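Local coordinates for protein aryl acylamidase (PDB 4YJI) that probably hydrolyses aryl acylamides, as a member of the amidase signature family, and holds paracetamol, an aryl acylamide, in its pocket, at residues A444-G449 and M458-D463; N152-D157 and Q485-P490; I204-F209 and L252-D257. The protein carries 1 engineered substitution. One frame throughout, in Å; residues are numbered along the deposited sequence.

Contact 1 of 3, residues A444-G449 and M458-D463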
# COMPACT_ATOMS: atom_id res chain seq x y z
N ALA A 444 -2.60 1.59 9.76
CA ALA A 444 -1.61 0.60 9.35
C ALA A 444 -2.20 -0.80 9.44
O ALA A 444 -2.93 -1.10 10.38
CB ALA A 444 -0.36 0.69 10.21
N SER A 445 -1.88 -1.64 8.46
CA SER A 445 -2.22 -3.06 8.58
C SER A 445 -1.08 -3.81 9.26
O SER A 445 0.07 -3.80 8.79
CB SER A 445 -2.54 -3.67 7.23
OG SER A 445 -2.93 -5.04 7.41
N VAL A 446 -1.41 -4.46 10.37
CA VAL A 446 -0.47 -5.23 11.17
C VAL A 446 -0.78 -6.73 11.04
O VAL A 446 -1.93 -7.13 11.15
CB VAL A 446 -0.53 -4.83 12.65
CG1 VAL A 446 0.31 -5.75 13.46
CG2 VAL A 446 -0.08 -3.39 12.84
N PRO A 447 0.25 -7.55 10.77
CA PRO A 447 -0.01 -8.99 10.64
C PRO A 447 -0.58 -9.57 11.92
O PRO A 447 0.02 -9.38 12.98
CB PRO A 447 1.38 -9.56 10.33
CG PRO A 447 2.09 -8.40 9.64
CD PRO A 447 1.61 -7.19 10.37
N ALA A 448 -1.74 -10.22 11.84
CA ALA A 448 -2.43 -10.72 13.02
C ALA A 448 -2.28 -12.22 13.19
O ALA A 448 -2.69 -12.78 14.21
CB ALA A 448 -3.92 -10.36 12.96
N GLY A 449 -1.72 -12.88 12.18
CA GLY A 449 -1.52 -14.32 12.25
C GLY A 449 -1.90 -15.04 10.97
O GLY A 449 -2.09 -14.42 9.93
N MET A 458 -4.75 -7.04 10.84
CA MET A 458 -5.59 -6.15 11.63
C MET A 458 -5.24 -4.71 11.31
O MET A 458 -4.06 -4.36 11.21
CB MET A 458 -5.39 -6.42 13.12
CG MET A 458 -6.12 -5.43 13.99
SD MET A 458 -6.07 -5.89 15.74
CE MET A 458 -4.34 -5.75 16.05
N LEU A 459 -6.25 -3.87 11.12
CA LEU A 459 -6.03 -2.44 10.88
C LEU A 459 -6.05 -1.65 12.18
O LEU A 459 -6.96 -1.79 13.00
CB LEU A 459 -7.08 -1.89 9.91
CG LEU A 459 -6.71 -0.54 9.27
CD1 LEU A 459 -5.55 -0.73 8.27
CD2 LEU A 459 -7.92 0.07 8.57
N ILE A 460 -5.02 -0.83 12.38
CA ILE A 460 -4.98 0.10 13.49
C ILE A 460 -5.22 1.49 12.92
O ILE A 460 -4.46 1.92 12.07
CB ILE A 460 -3.62 0.08 14.21
CG1 ILE A 460 -3.30 -1.34 14.70
CG2 ILE A 460 -3.60 1.12 15.34
CD1 ILE A 460 -1.97 -1.44 15.47
N ILE A 461 -6.27 2.17 13.36
CA ILE A 461 -6.59 3.52 12.88
C ILE A 461 -6.38 4.56 13.98
O ILE A 461 -6.83 4.38 15.12
CB ILE A 461 -8.06 3.62 12.37
CG1 ILE A 461 -8.36 2.52 11.35
CG2 ILE A 461 -8.33 4.98 11.74
CD1 ILE A 461 -9.81 2.52 10.89
N GLY A 462 -5.69 5.64 13.64
CA GLY A 462 -5.55 6.74 14.58
C GLY A 462 -6.42 7.95 14.26
O GLY A 462 -7.01 8.03 13.18
N ASP A 463 -6.48 8.88 15.21
CA ASP A 463 -7.12 10.19 15.02
C ASP A 463 -6.43 10.92 13.86
O ASP A 463 -5.30 10.58 13.48
CB ASP A 463 -7.01 11.00 16.32
CG ASP A 463 -7.99 12.16 16.39
OD1 ASP A 463 -8.85 12.34 15.51
OD2 ASP A 463 -7.89 12.91 17.40
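Met458, Val446 and Ala444 have the most surface buried where strands 443-451 and 454-462, the two arms of a beta hairpin, run antiparallel inside the large mixed sheet of the amidase fold. Val446 and Met458 form a hydrogen-bonded pair: Val446 N reaches Met458 O at 2.8 Å in an almost straight bond (178° at the hydrogen), and Met458 N returns the bond to Val446 O. Two residues along, Ala444 and Ile460 repeat the pattern, with Ile460 N 2.9 Å from Ala444 O. Between these pairs sits the non-hydrogen-bonded pair of Ser445 and Leu459, where the backbones draw together. Here Leu459 CA makes a C-H...O contact of 3.4 Å with Ala444 O, and Leu459 CD1 also comes up against that oxygen.

Ala444, Val446, Met458 and Ile460 share one face of the sheet. Val446 CG2, placed beside its own backbone N because CG1 is anti to it (chi1 173°), meets Ile460 CD1 at 3.8 Å, the two side chains slanting across each other. Met458 touches the partner strand through its CB, 4.2 Å from Ala448 CB. Its chain is extended as far as SD and then bends at chi3 (65°), and the side chain packs on Ile290, Ala293 and Phe297 of helix 284-299 and on Phe477 of helix 467-480. On the other face, Ser445 OG is hydrogen-bonded to Thr399 OG1.

Ser445 and Leu459 use their backbones outward, toward Gly199 and Ala397 of the flanking strands. The chemistry thus divides the work: paired amides fix the register and satisfy buried polar atoms, while the apolar face beneath them gives the helices a greasy surface to cover.

Contact 2 of 3, residues N152-D157 and Q485-P490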
# COMPACT_ATOMS: atom_id res chain seq x y z
N ASN A 152 1.24 -14.93 -4.28
CA ASN A 152 1.49 -14.84 -2.85
C ASN A 152 2.64 -15.73 -2.39
O ASN A 152 2.57 -16.95 -2.55
CB ASN A 152 0.21 -15.22 -2.11
CG ASN A 152 0.17 -14.69 -0.70
OD1 ASN A 152 1.10 -14.90 0.08
ND2 ASN A 152 -0.91 -13.99 -0.36
N PRO A 153 3.69 -15.13 -1.80
CA PRO A 153 4.83 -15.92 -1.29
C PRO A 153 4.42 -17.00 -0.28
O PRO A 153 5.20 -17.94 -0.08
CB PRO A 153 5.71 -14.86 -0.62
CG PRO A 153 5.38 -13.59 -1.34
CD PRO A 153 3.91 -13.69 -1.64
N PHE A 154 3.26 -16.88 0.35
CA PHE A 154 2.83 -17.89 1.31
C PHE A 154 2.16 -19.08 0.63
O PHE A 154 2.07 -20.17 1.21
CB PHE A 154 1.90 -17.28 2.36
CG PHE A 154 2.64 -16.56 3.44
CD1 PHE A 154 3.18 -15.30 3.20
CD2 PHE A 154 2.84 -17.15 4.68
CE1 PHE A 154 3.88 -14.64 4.18
CE2 PHE A 154 3.55 -16.49 5.66
CZ PHE A 154 4.07 -15.23 5.41
N ASN A 155 1.70 -18.87 -0.61
CA ASN A 155 1.13 -19.92 -1.46
C ASN A 155 0.90 -19.36 -2.86
O ASN A 155 -0.02 -18.56 -3.07
CB ASN A 155 -0.19 -20.45 -0.88
CG ASN A 155 -0.71 -21.69 -1.62
OD1 ASN A 155 -0.47 -21.87 -2.82
ND2 ASN A 155 -1.43 -22.54 -0.90
N LEU A 156 1.73 -19.77 -3.82
CA LEU A 156 1.71 -19.15 -5.15
C LEU A 156 0.44 -19.42 -5.93
O LEU A 156 0.20 -18.79 -6.96
CB LEU A 156 2.92 -19.63 -5.98
CG LEU A 156 4.30 -19.14 -5.55
CD1 LEU A 156 5.33 -19.58 -6.57
CD2 LEU A 156 4.30 -17.65 -5.43
N ASP A 157 -0.39 -20.34 -5.45
CA ASP A 157 -1.70 -20.55 -6.06
C ASP A 157 -2.64 -19.38 -5.78
O ASP A 157 -3.66 -19.21 -6.45
CB ASP A 157 -2.33 -21.85 -5.55
CG ASP A 157 -1.67 -23.09 -6.15
OD1 ASP A 157 -0.98 -22.96 -7.19
OD2 ASP A 157 -1.84 -24.19 -5.59
N GLN A 485 8.09 -14.92 12.68
CA GLN A 485 8.28 -16.36 12.59
C GLN A 485 7.56 -16.93 11.37
O GLN A 485 8.02 -17.92 10.78
CB GLN A 485 7.82 -17.06 13.88
CG GLN A 485 6.30 -17.04 14.11
CD GLN A 485 5.83 -15.81 14.86
OE1 GLN A 485 6.59 -14.86 15.07
NE2 GLN A 485 4.56 -15.83 15.28
N TYR A 486 6.46 -16.31 10.96
CA TYR A 486 5.69 -16.81 9.82
C TYR A 486 6.44 -16.65 8.49
O TYR A 486 6.08 -17.30 7.51
CB TYR A 486 4.33 -16.11 9.71
CG TYR A 486 3.48 -16.16 10.95
CD1 TYR A 486 3.20 -17.37 11.59
CD2 TYR A 486 2.95 -15.00 11.49
CE1 TYR A 486 2.41 -17.40 12.75
CE2 TYR A 486 2.16 -15.03 12.63
CZ TYR A 486 1.90 -16.23 13.26
OH TYR A 486 1.12 -16.24 14.40
N TYR A 487 7.47 -15.80 8.44
CA TYR A 487 8.28 -15.69 7.22
C TYR A 487 9.04 -16.99 6.92
O TYR A 487 9.61 -17.13 5.84
CB TYR A 487 9.27 -14.51 7.29
CG TYR A 487 8.60 -13.16 7.38
CD1 TYR A 487 7.67 -12.78 6.42
CD2 TYR A 487 8.90 -12.28 8.40
CE1 TYR A 487 7.04 -11.54 6.50
CE2 TYR A 487 8.28 -11.04 8.49
CZ TYR A 487 7.35 -10.68 7.53
OH TYR A 487 6.73 -9.45 7.61
N ASP A 488 9.04 -17.93 7.86
CA ASP A 488 9.63 -19.24 7.60
C ASP A 488 8.97 -19.94 6.41
O ASP A 488 9.61 -20.74 5.73
CB ASP A 488 9.51 -20.14 8.83
CG ASP A 488 10.38 -19.68 9.98
OD1 ASP A 488 11.28 -18.84 9.75
OD2 ASP A 488 10.16 -20.15 11.11
N ILE A 489 7.70 -19.63 6.17
CA ILE A 489 6.97 -20.26 5.08
C ILE A 489 7.48 -19.80 3.71
O ILE A 489 7.89 -20.64 2.91
CB ILE A 489 5.44 -20.01 5.21
CG1 ILE A 489 4.87 -20.76 6.43
CG2 ILE A 489 4.72 -20.41 3.93
CD1 ILE A 489 3.41 -20.42 6.73
N PRO A 490 7.48 -18.47 3.43
CA PRO A 490 8.09 -18.13 2.14
C PRO A 490 9.60 -18.41 2.09
O PRO A 490 10.09 -18.75 1.03
CB PRO A 490 7.81 -16.63 1.98
CG PRO A 490 7.49 -16.14 3.36
CD PRO A 490 6.83 -17.30 4.06
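A type I beta turn from Asn152 to Asn155 carries Pro153 and Phe154 at its two central positions; Pro153 meets helix 488-491 at Pro490, while Phe154 spans both the 3-10 residues 485-487 and the start of that helix. Phe154 does most of the work. Its CG, anti to the carbonyl carbon (chi1 -80°), lays the ring against the helical segment. Pro490 CD sits over one face of the ring, 3.8 Å from the centroid and 14° off the normal, a CH-pi contact displaced toward the CE2 and CZ rim. Around the same ring, Ile489 crosses at about a right angle, with CG2 3.8 Å from Phe154 CD2, and Tyr486 O approaches Phe154 CE2 to 3.2 Å. That carbonyl also receives the backbone N of Ile489, so the oxygen already serves the helical turn. At the preceding residue, Pro153 CB meets Pro490 CB at 3.8 Å.

No hydrogen bond crosses the interface; the turn is held by its own bonds and by neighbours outside the contact. Asn152 OD1 accepts from Phe154 N at 2.9 Å, making an Asx turn that steadies the residue bearing the ring, while Asn152 ND2 donates to Trp194 O and Asn159 O.

The surroundings complete the packing: Pro153 rests on Leu45 of helix 27-45, Phe154 on Pro455 of strand 454-462, and Tyr486 and Ile489 on Leu450 of strand 443-451.

Contact 3 of 3, residues I204-F209 and L252-D257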
# COMPACT_ATOMS: atom_id res chain seq x y z
N ILE A 204 -3.70 12.15 5.73
CA ILE A 204 -3.72 12.99 4.52
C ILE A 204 -2.86 14.24 4.77
O ILE A 204 -2.93 14.88 5.83
CB ILE A 204 -5.16 13.38 4.08
CG1 ILE A 204 -5.14 14.21 2.79
CG2 ILE A 204 -5.93 14.11 5.19
CD1 ILE A 204 -4.57 13.45 1.58
N GLY A 205 -2.01 14.55 3.80
CA GLY A 205 -1.10 15.69 3.92
C GLY A 205 0.24 15.40 4.58
O GLY A 205 1.11 16.27 4.60
N ARG A 206 0.41 14.20 5.14
CA ARG A 206 1.67 13.84 5.80
C ARG A 206 2.79 13.61 4.78
O ARG A 206 3.92 14.08 4.96
CB ARG A 206 1.48 12.59 6.66
CG ARG A 206 2.72 12.20 7.46
CD ARG A 206 3.04 13.24 8.54
NE ARG A 206 2.02 13.24 9.59
CZ ARG A 206 1.70 14.29 10.34
NH1 ARG A 206 2.30 15.46 10.15
NH2 ARG A 206 0.76 14.17 11.27
N VAL A 207 2.48 12.88 3.71
CA VAL A 207 3.43 12.63 2.61
C VAL A 207 2.90 13.33 1.35
O VAL A 207 1.73 13.15 1.01
CB VAL A 207 3.61 11.11 2.36
CG1 VAL A 207 4.51 10.81 1.16
CG2 VAL A 207 4.14 10.44 3.62
N PRO A 208 3.75 14.14 0.68
CA PRO A 208 3.32 14.88 -0.52
C PRO A 208 2.72 13.96 -1.57
O PRO A 208 3.31 12.91 -1.86
CB PRO A 208 4.63 15.50 -1.04
CG PRO A 208 5.55 15.53 0.10
CD PRO A 208 5.18 14.37 1.00
N PHE A 209 1.55 14.30 -2.08
CA PHE A 209 1.01 13.59 -3.23
C PHE A 209 0.76 14.59 -4.34
O PHE A 209 0.02 15.55 -4.13
CB PHE A 209 -0.27 12.85 -2.86
CG PHE A 209 -0.65 11.78 -3.85
CD1 PHE A 209 -1.23 12.11 -5.06
CD2 PHE A 209 -0.41 10.44 -3.56
CE1 PHE A 209 -1.56 11.12 -5.98
CE2 PHE A 209 -0.74 9.45 -4.48
CZ PHE A 209 -1.31 9.79 -5.68
N LEU A 252 0.89 19.22 5.12
CA LEU A 252 1.07 19.69 6.49
C LEU A 252 2.48 20.25 6.68
O LEU A 252 3.46 19.57 6.37
CB LEU A 252 0.82 18.55 7.49
CG LEU A 252 -0.49 17.80 7.29
CD1 LEU A 252 -0.51 16.53 8.17
CD2 LEU A 252 -1.66 18.71 7.64
N ARG A 253 2.59 21.47 7.20
CA ARG A 253 3.92 22.05 7.41
C ARG A 253 4.43 21.67 8.81
O ARG A 253 4.53 22.50 9.71
CB ARG A 253 3.89 23.57 7.21
CG ARG A 253 5.28 24.18 7.03
CD ARG A 253 5.23 25.49 6.25
NE ARG A 253 6.56 25.89 5.80
CZ ARG A 253 6.79 26.83 4.90
NH1 ARG A 253 5.78 27.49 4.35
NH2 ARG A 253 8.04 27.12 4.56
N VAL A 254 4.72 20.38 8.98
CA VAL A 254 5.02 19.77 10.27
C VAL A 254 6.18 18.79 10.10
O VAL A 254 6.21 18.05 9.11
CB VAL A 254 3.77 19.01 10.82
CG1 VAL A 254 4.11 18.19 12.05
CG2 VAL A 254 2.63 20.01 11.12
N LYS A 255 7.13 18.80 11.04
CA LYS A 255 8.24 17.84 11.07
C LYS A 255 8.12 16.89 12.27
O LYS A 255 7.97 17.33 13.41
CB LYS A 255 9.59 18.56 11.12
CG LYS A 255 9.84 19.45 9.92
CD LYS A 255 11.13 20.22 10.02
CE LYS A 255 11.32 21.11 8.81
NZ LYS A 255 12.60 21.87 8.84
N LEU A 256 8.18 15.59 11.99
CA LEU A 256 8.05 14.55 13.01
C LEU A 256 9.27 13.62 13.03
O LEU A 256 9.98 13.51 12.04
CB LEU A 256 6.80 13.70 12.76
CG LEU A 256 5.45 14.41 12.71
CD1 LEU A 256 4.34 13.41 12.37
CD2 LEU A 256 5.17 15.09 14.04
N ASP A 257 9.49 12.94 14.16
CA ASP A 257 10.42 11.82 14.21
C ASP A 257 9.61 10.56 14.50
O ASP A 257 9.19 10.34 15.64
CB ASP A 257 11.49 12.02 15.28
CG ASP A 257 12.52 10.90 15.32
OD1 ASP A 257 12.38 9.89 14.57
OD2 ASP A 257 13.47 11.02 16.12
O HOH W 1 4.32 16.26 8.24
O HOH W 2 3.99 17.02 5.71
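Arg206 lies between Leu252 and Leu256, its guanidinium sandwiched by methyl groups where two irregular loops meet; in the second, an inverse gamma turn centred on Arg253 separates Leu252 from Val254. The apolar contacts fall on both faces of the flat group. Leu256 CD1 sits over its centre, 3.4 Å from Arg206 CZ, and Leu252 CD1 covers the opposite face nearer the rim, 3.6 Å from Arg206 NH1. Bends at chi2 and chi3 (67° and 69°) curl the chain back between the two leucines.

Polar contacts hold the nitrogens. Arg206 NH2 forms a salt bridge with Asp467, while Arg206 NH1 donates at 2.9 Å to water 1, which lies in the guanidinium plane and donates in turn to Val254 O. With an alanine here, Asp467 would probably be left without its positive mate and a gap would open between the two leucines.

Backbone bonding joins the loops directly. Gly205, at a positive phi, has no side chain to collide with Leu252, whose CG lies 3.5 Å from Gly205 O. Leu252 N donates to that same oxygen at 3.0 Å.

Contacts 1 and 2 meet directly: Gly449 CA, in strand 443-451, packs 3.8 Å from Tyr486 CE2, although their centres are 20 Å apart. Contact 3 lies equally far from contact 1 by centres, but its nearest atoms stay about 7 Å away. Contacts 2 and 3 sit on opposite sides of the chain's centre, 34 Å between centres, yet contacts 1 and 3 are both enclosed in the long loop that contact 2 closes. None supplies a residue to the pocket holding the bound paracetamol. In contact 1 the side chain of Leu459 is about 12 Å from the bound paracetamol (TYL), and in contact 3 the side chain of Ile204 is about 12 Å from the same ligand. Contacts 1 and 3 thus belong to the framework outside the pocket rather than to its lining.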